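Local coordinates for HydG protein (Carboxydothermus hydrogenoformans, PDB 4RTB) that is a radical SAM maturase of FeFe-hydrogenase that probably makes the carbon monoxide and cyanide ligands of the hydrogenase active site, using a [4Fe-4S] cluster and S-adenosylmethionine, at residues Met153-Glu166 with Ile185-Leu199. Numbering follows the deposited sequence.
Sequences MGEEPEDKTLSYLE and IAPLTLKGYERLKKL. With SAM (S-adenosylmethionine), chain B.
R195 and E166 form a salt bridge between two neighbouring, nearly parallel helices of the radical SAM α/β barrel, 158-175 and 190-197, whose segments here approach to 10.5 Å between axes. The arginine grips the carboxylate side-on: NH1 reaches OE1 of E166 at 2.6 Å and NE reaches OE2 at 2.8 Å, both oxygens met on their syn sides and near the guanidinium plane, although the two planes are turned 39° apart. A bend at chi3 (67°) brings the R195 guanidinium back over the 158-175 helix, where CB of L162 covers the centre of one face and the side chain fits as a knob among D159, L162, S163 and E166. A leucine in place of R195 would probably leave the E166 carboxylate without its charged mate and L162 CB without the flat group it packs on. At the helix starts, E158, CG anti to the backbone N (chi1 -176°) and the chain bent at chi2, brings its carboxylate to T189, whose backbone N meets OE1 (3.1 Å) and whose OG1 meets OE2; the same OG1 caps helix 190-197 by accepting from G192 N. Between these polar pairs L162 meets L188 tip to tip, CD2 to CD1; deeper, L165 CD1 meets I185 CG1 in the same way. Toward the cluster, E155, hydrogen-bonded to N110, lays its carboxylate carbon on A186 CB. M153 curls round I185, its CB 3.6 Å from I185 CD1, and its backbone O accepts a 3.0 Å hydrogen bond from the amino N of SAM.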
loop_
_atom_site.group_PDB
_atom_site.type_symbol
_atom_site.label_atom_id
_atom_site.label_comp_id
_atom_site.label_asym_id
_atom_site.label_seq_id
_atom_site.Cartn_x
_atom_site.Cartn_y
_atom_site.Cartn_z
ATOM N N MET A 153 8.683 4.589 -10.824
ATOM C CA MET A 153 9.869 5.117 -11.495
ATOM C C MET A 153 10.826 5.822 -10.547
ATOM O O MET A 153 10.434 6.283 -9.475
ATOM C CB MET A 153 9.474 6.110 -12.585
ATOM C CG MET A 153 9.013 5.506 -13.884
ATOM S SD MET A 153 8.063 6.733 -14.795
ATOM C CE MET A 153 9.093 8.181 -14.557
ATOM N N GLY A 154 12.083 5.922 -10.963
ATOM C CA GLY A 154 13.022 6.813 -10.310
ATOM C C GLY A 154 12.690 8.235 -10.724
ATOM O O GLY A 154 12.012 8.449 -11.731
ATOM N N GLU A 155 13.161 9.210 -9.955
ATOM C CA GLU A 155 12.820 10.601 -10.230
ATOM C C GLU A 155 13.660 11.194 -11.359
ATOM O O GLU A 155 14.889 11.174 -11.317
ATOM C CB GLU A 155 12.971 11.454 -8.967
ATOM C CG GLU A 155 12.582 12.917 -9.162
ATOM C CD GLU A 155 12.433 13.668 -7.850
ATOM O OE1 GLU A 155 12.918 13.164 -6.815
ATOM O OE2 GLU A 155 11.822 14.758 -7.853
ATOM N N GLU A 156 12.974 11.701 -12.376
ATOM C CA GLU A 156 13.598 12.484 -13.431
ATOM C C GLU A 156 12.924 13.856 -13.409
ATOM O O GLU A 156 11.949 14.038 -12.679
ATOM C CB GLU A 156 13.446 11.794 -14.793
ATOM C CG GLU A 156 14.095 10.423 -14.888
ATOM C CD GLU A 156 13.758 9.713 -16.188
ATOM O OE1 GLU A 156 12.617 9.868 -16.675
ATOM O OE2 GLU A 156 14.634 9.005 -16.727
ATOM N N PRO A 157 13.447 14.834 -14.175
ATOM C CA PRO A 157 12.757 16.129 -14.232
ATOM C C PRO A 157 11.286 16.002 -14.618
ATOM O O PRO A 157 10.908 15.064 -15.320
ATOM C CB PRO A 157 13.540 16.886 -15.302
ATOM C CG PRO A 157 14.917 16.354 -15.169
ATOM C CD PRO A 157 14.760 14.893 -14.844
ATOM N N GLU A 158 10.477 16.943 -14.145
ATOM C CA GLU A 158 9.028 16.891 -14.291
ATOM C C GLU A 158 8.570 16.691 -15.738
ATOM O O GLU A 158 7.799 15.772 -16.030
ATOM C CB GLU A 158 8.417 18.169 -13.722
ATOM C CG GLU A 158 6.908 18.198 -13.719
ATOM C CD GLU A 158 6.356 18.983 -12.547
ATOM O OE1 GLU A 158 6.975 18.939 -11.462
ATOM O OE2 GLU A 158 5.309 19.644 -12.710
ATOM N N ASP A 159 9.058 17.543 -16.634
ATOM C CA ASP A 159 8.658 17.506 -18.037
ATOM C C ASP A 159 8.998 16.163 -18.678
ATOM O O ASP A 159 8.213 15.619 -19.463
ATOM C CB ASP A 159 9.316 18.655 -18.810
ATOM C CG ASP A 159 8.626 18.931 -20.128
ATOM O OD1 ASP A 159 8.512 18.001 -20.955
ATOM O OD2 ASP A 159 8.185 20.078 -20.335
ATOM N N LYS A 160 10.170 15.642 -18.329
ATOM C CA LYS A 160 10.636 14.351 -18.818
ATOM C C LYS A 160 9.634 13.242 -18.505
ATOM O O LYS A 160 8.997 12.680 -19.410
ATOM C CB LYS A 160 11.992 14.010 -18.195
ATOM C CG LYS A 160 13.150 13.910 -19.173
ATOM C CD LYS A 160 13.926 12.618 -18.940
ATOM C CE LYS A 160 15.287 12.642 -19.620
ATOM N NZ LYS A 160 16.019 11.359 -19.412
ATOM N N THR A 161 9.502 12.944 -17.213
ATOM C CA THR A 161 8.636 11.874 -16.734
ATOM C C THR A 161 7.210 12.049 -17.212
ATOM O O THR A 161 6.566 11.087 -17.618
ATOM C CB THR A 161 8.607 11.797 -15.197
ATOM O OG1 THR A 161 7.877 12.914 -14.675
ATOM C CG2 THR A 161 10.005 11.802 -14.630
ATOM N N LEU A 162 6.717 13.280 -17.156
ATOM C CA LEU A 162 5.324 13.519 -17.495
ATOM C C LEU A 162 5.052 13.355 -18.983
ATOM O O LEU A 162 3.970 12.927 -19.359
ATOM C CB LEU A 162 4.892 14.903 -17.027
ATOM C CG LEU A 162 4.610 14.935 -15.528
ATOM C CD1 LEU A 162 4.191 16.318 -15.113
ATOM C CD2 LEU A 162 3.538 13.915 -15.167
ATOM N N SER A 163 6.023 13.682 -19.829
ATOM C CA SER A 163 5.860 13.436 -21.260
ATOM C C SER A 163 5.871 11.931 -21.522
ATOM O O SER A 163 5.001 11.387 -22.223
ATOM C CB SER A 163 6.965 14.128 -22.053
ATOM O OG SER A 163 7.147 15.456 -21.595
ATOM N N TYR A 164 6.873 11.279 -20.937
ATOM C CA TYR A 164 7.032 9.828 -20.973
ATOM C C TYR A 164 5.726 9.096 -20.642
ATOM O O TYR A 164 5.260 8.240 -21.403
ATOM C CB TYR A 164 8.142 9.436 -19.995
ATOM C CG TYR A 164 8.520 7.976 -19.967
ATOM C CD1 TYR A 164 8.195 7.180 -18.875
ATOM C CD2 TYR A 164 9.226 7.399 -21.012
ATOM C CE1 TYR A 164 8.549 5.847 -18.832
ATOM C CE2 TYR A 164 9.585 6.063 -20.979
ATOM C CZ TYR A 164 9.246 5.293 -19.884
ATOM O OH TYR A 164 9.596 3.961 -19.843
ATOM N N LEU A 165 5.133 9.456 -19.509
ATOM C CA LEU A 165 3.872 8.870 -19.077
ATOM C C LEU A 165 2.718 9.313 -19.967
ATOM O O LEU A 165 1.767 8.560 -20.184
ATOM C CB LEU A 165 3.580 9.239 -17.620
ATOM C CG LEU A 165 4.467 8.584 -16.559
ATOM C CD1 LEU A 165 4.117 9.099 -15.173
ATOM C CD2 LEU A 165 4.329 7.074 -16.618
ATOM N N GLU A 166 2.803 10.537 -20.482
ATOM C CA GLU A 166 1.763 11.067 -21.359
ATOM C C GLU A 166 1.662 10.249 -22.634
ATOM O O GLU A 166 0.605 10.200 -23.264
ATOM C CB GLU A 166 2.025 12.536 -21.698
ATOM C CG GLU A 166 1.286 13.510 -20.797
ATOM C CD GLU A 166 1.886 14.900 -20.827
ATOM O OE1 GLU A 166 2.940 15.080 -21.474
ATOM O OE2 GLU A 166 1.307 15.812 -20.201
ATOM N N ILE A 185 4.879 8.219 -8.454
ATOM C CA ILE A 185 5.831 9.147 -9.055
ATOM C C ILE A 185 6.227 10.245 -8.069
ATOM O O ILE A 185 5.394 10.727 -7.304
ATOM C CB ILE A 185 5.244 9.776 -10.346
ATOM C CG1 ILE A 185 5.263 8.754 -11.484
ATOM C CG2 ILE A 185 6.008 11.021 -10.764
ATOM C CD1 ILE A 185 6.617 8.132 -11.720
ATOM N N ALA A 186 7.508 10.611 -8.083
ATOM C CA ALA A 186 8.043 11.709 -7.277
ATOM C C ALA A 186 7.192 12.984 -7.383
ATOM O O ALA A 186 6.530 13.200 -8.398
ATOM C CB ALA A 186 9.476 11.992 -7.695
ATOM N N PRO A 187 7.208 13.825 -6.329
ATOM C CA PRO A 187 6.374 15.033 -6.242
ATOM C C PRO A 187 6.430 15.935 -7.475
ATOM O O PRO A 187 7.491 16.120 -8.074
ATOM C CB PRO A 187 6.951 15.765 -5.028
ATOM C CG PRO A 187 7.493 14.687 -4.176
ATOM C CD PRO A 187 8.023 13.643 -5.114
ATOM N N LEU A 188 5.279 16.493 -7.833
ATOM C CA LEU A 188 5.162 17.352 -9.003
ATOM C C LEU A 188 4.608 18.719 -8.623
ATOM O O LEU A 188 4.120 18.915 -7.510
ATOM C CB LEU A 188 4.259 16.704 -10.053
ATOM C CG LEU A 188 4.554 15.253 -10.432
ATOM C CD1 LEU A 188 3.505 14.736 -11.407
ATOM C CD2 LEU A 188 5.952 15.124 -11.019
ATOM N N THR A 189 4.682 19.661 -9.555
ATOM C CA THR A 189 4.039 20.957 -9.377
ATOM C C THR A 189 2.547 20.829 -9.665
ATOM O O THR A 189 2.098 19.805 -10.177
ATOM C CB THR A 189 4.644 22.027 -10.301
ATOM O OG1 THR A 189 4.342 21.706 -11.665
ATOM C CG2 THR A 189 6.153 22.098 -10.119
ATOM N N LEU A 190 1.785 21.870 -9.337
ATOM C CA LEU A 190 0.351 21.892 -9.605
ATOM C C LEU A 190 0.046 21.660 -11.083
ATOM O O LEU A 190 -0.915 20.968 -11.428
ATOM C CB LEU A 190 -0.249 23.221 -9.149
ATOM C CG LEU A 190 -1.082 23.165 -7.871
ATOM C CD1 LEU A 190 -0.879 24.424 -7.043
ATOM C CD2 LEU A 190 -2.553 22.978 -8.212
ATOM N N LYS A 191 0.873 22.241 -11.946
ATOM C CA LYS A 191 0.722 22.075 -13.385
ATOM C C LYS A 191 0.961 20.625 -13.772
ATOM O O LYS A 191 0.264 20.074 -14.626
ATOM C CB LYS A 191 1.687 22.993 -14.141
ATOM C CG LYS A 191 1.511 22.984 -15.654
ATOM N N GLY A 192 1.954 20.015 -13.133
ATOM C CA GLY A 192 2.282 18.627 -13.386
ATOM C C GLY A 192 1.163 17.683 -12.999
ATOM O O GLY A 192 0.866 16.731 -13.718
ATOM N N TYR A 193 0.541 17.948 -11.855
ATOM C CA TYR A 193 -0.584 17.139 -11.408
ATOM C C TYR A 193 -1.807 17.380 -12.287
ATOM O O TYR A 193 -2.601 16.468 -12.513
ATOM C CB TYR A 193 -0.905 17.427 -9.942
ATOM C CG TYR A 193 0.112 16.858 -8.980
ATOM C CD1 TYR A 193 0.590 15.564 -9.135
ATOM C CD2 TYR A 193 0.599 17.615 -7.926
ATOM C CE1 TYR A 193 1.521 15.036 -8.261
ATOM C CE2 TYR A 193 1.530 17.097 -7.047
ATOM C CZ TYR A 193 1.987 15.808 -7.218
ATOM O OH TYR A 193 2.915 15.289 -6.346
ATOM N N GLU A 194 -1.955 18.607 -12.781
ATOM C CA GLU A 194 -2.997 18.897 -13.761
ATOM C C GLU A 194 -2.756 18.099 -15.036
ATOM O O GLU A 194 -3.700 17.691 -15.712
ATOM C CB GLU A 194 -3.058 20.391 -14.077
ATOM C CG GLU A 194 -3.939 21.191 -13.132
ATOM N N ARG A 195 -1.487 17.882 -15.362
ATOM C CA ARG A 195 -1.131 17.084 -16.527
ATOM C C ARG A 195 -1.426 15.614 -16.264
ATOM O O ARG A 195 -1.862 14.892 -17.161
ATOM C CB ARG A 195 0.347 17.279 -16.894
ATOM C CG ARG A 195 0.668 18.634 -17.520
ATOM C CD ARG A 195 2.157 18.791 -17.818
ATOM N NE ARG A 195 2.616 17.892 -18.874
ATOM C CZ ARG A 195 3.885 17.771 -19.254
ATOM N NH1 ARG A 195 4.213 16.927 -20.226
ATOM N NH2 ARG A 195 4.830 18.490 -18.662
ATOM N N LEU A 196 -1.202 15.183 -15.027
ATOM C CA LEU A 196 -1.370 13.780 -14.665
ATOM C C LEU A 196 -2.844 13.386 -14.598
ATOM O O LEU A 196 -3.214 12.287 -15.009
ATOM C CB LEU A 196 -0.687 13.486 -13.328
ATOM C CG LEU A 196 -0.387 12.008 -13.070
ATOM C CD1 LEU A 196 0.550 11.467 -14.140
ATOM C CD2 LEU A 196 0.201 11.800 -11.682
ATOM N N LYS A 197 -3.679 14.288 -14.088
ATOM C CA LYS A 197 -5.117 14.048 -13.994
ATOM C C LYS A 197 -5.732 13.782 -15.372
ATOM O O LYS A 197 -6.735 13.072 -15.481
ATOM C CB LYS A 197 -5.815 15.234 -13.319
ATOM C CG LYS A 197 -7.283 15.004 -12.992
ATOM N N LYS A 198 -5.125 14.340 -16.419
ATOM C CA LYS A 198 -5.595 14.128 -17.787
ATOM C C LYS A 198 -5.284 12.723 -18.296
ATOM O O LYS A 198 -5.878 12.262 -19.271
ATOM C CB LYS A 198 -4.975 15.159 -18.735
ATOM C CG LYS A 198 -5.501 16.579 -18.570
ATOM N N LEU A 199 -4.343 12.048 -17.640
ATOM C CA LEU A 199 -3.928 10.713 -18.057
ATOM C C LEU A 199 -4.884 9.640 -17.556
ATOM O O LEU A 199 -4.733 8.461 -17.889
ATOM C CB LEU A 199 -2.511 10.415 -17.567
ATOM C CG LEU A 199 -1.407 11.290 -18.162
ATOM C CD1 LEU A 199 -0.035 10.745 -17.796
ATOM C CD2 LEU A 199 -1.566 11.393 -19.670
HETATM N N SAM B . 10.992 7.487 -6.839
HETATM C CA SAM B . 9.712 7.799 -6.205
HETATM C C SAM B . 9.837 8.193 -4.738
HETATM O O SAM B . 10.911 8.165 -4.145
HETATM O OXT SAM B . 8.846 8.554 -4.107
HETATM C CB SAM B . 8.735 6.629 -6.311
HETATM C CG SAM B . 9.334 5.242 -6.541
HETATM S SD SAM B . 10.332 4.513 -5.218
HETATM C CE SAM B . 11.150 3.255 -6.203
HETATM C "C5'" SAM B . 9.160 3.361 -4.469
HETATM C "C4'" SAM B . 9.285 3.198 -2.956
HETATM O "O4'" SAM B . 10.152 2.143 -2.572
HETATM C "C3'" SAM B . 9.847 4.443 -2.288
HETATM O "O3'" SAM B . 8.813 5.344 -1.975
HETATM C "C2'" SAM B . 10.512 3.901 -1.040
HETATM O "O2'" SAM B . 9.732 4.184 0.094
HETATM C "C1'" SAM B . 10.552 2.395 -1.237
HETATM N N9 SAM B . 11.918 1.926 -0.967
HETATM C C8 SAM B . 13.071 2.437 -1.497
HETATM N N7 SAM B . 14.119 1.746 -0.999
HETATM C C5 SAM B . 13.649 0.809 -0.148
HETATM C C6 SAM B . 14.284 -0.153 0.625
HETATM N N6 SAM B . 15.609 -0.260 0.601
HETATM N N1 SAM B . 13.532 -0.993 1.418
HETATM C C2 SAM B . 12.157 -0.876 1.438
HETATM N N3 SAM B . 11.532 0.081 0.667
HETATM C C4 SAM B . 12.267 0.910 -0.115
#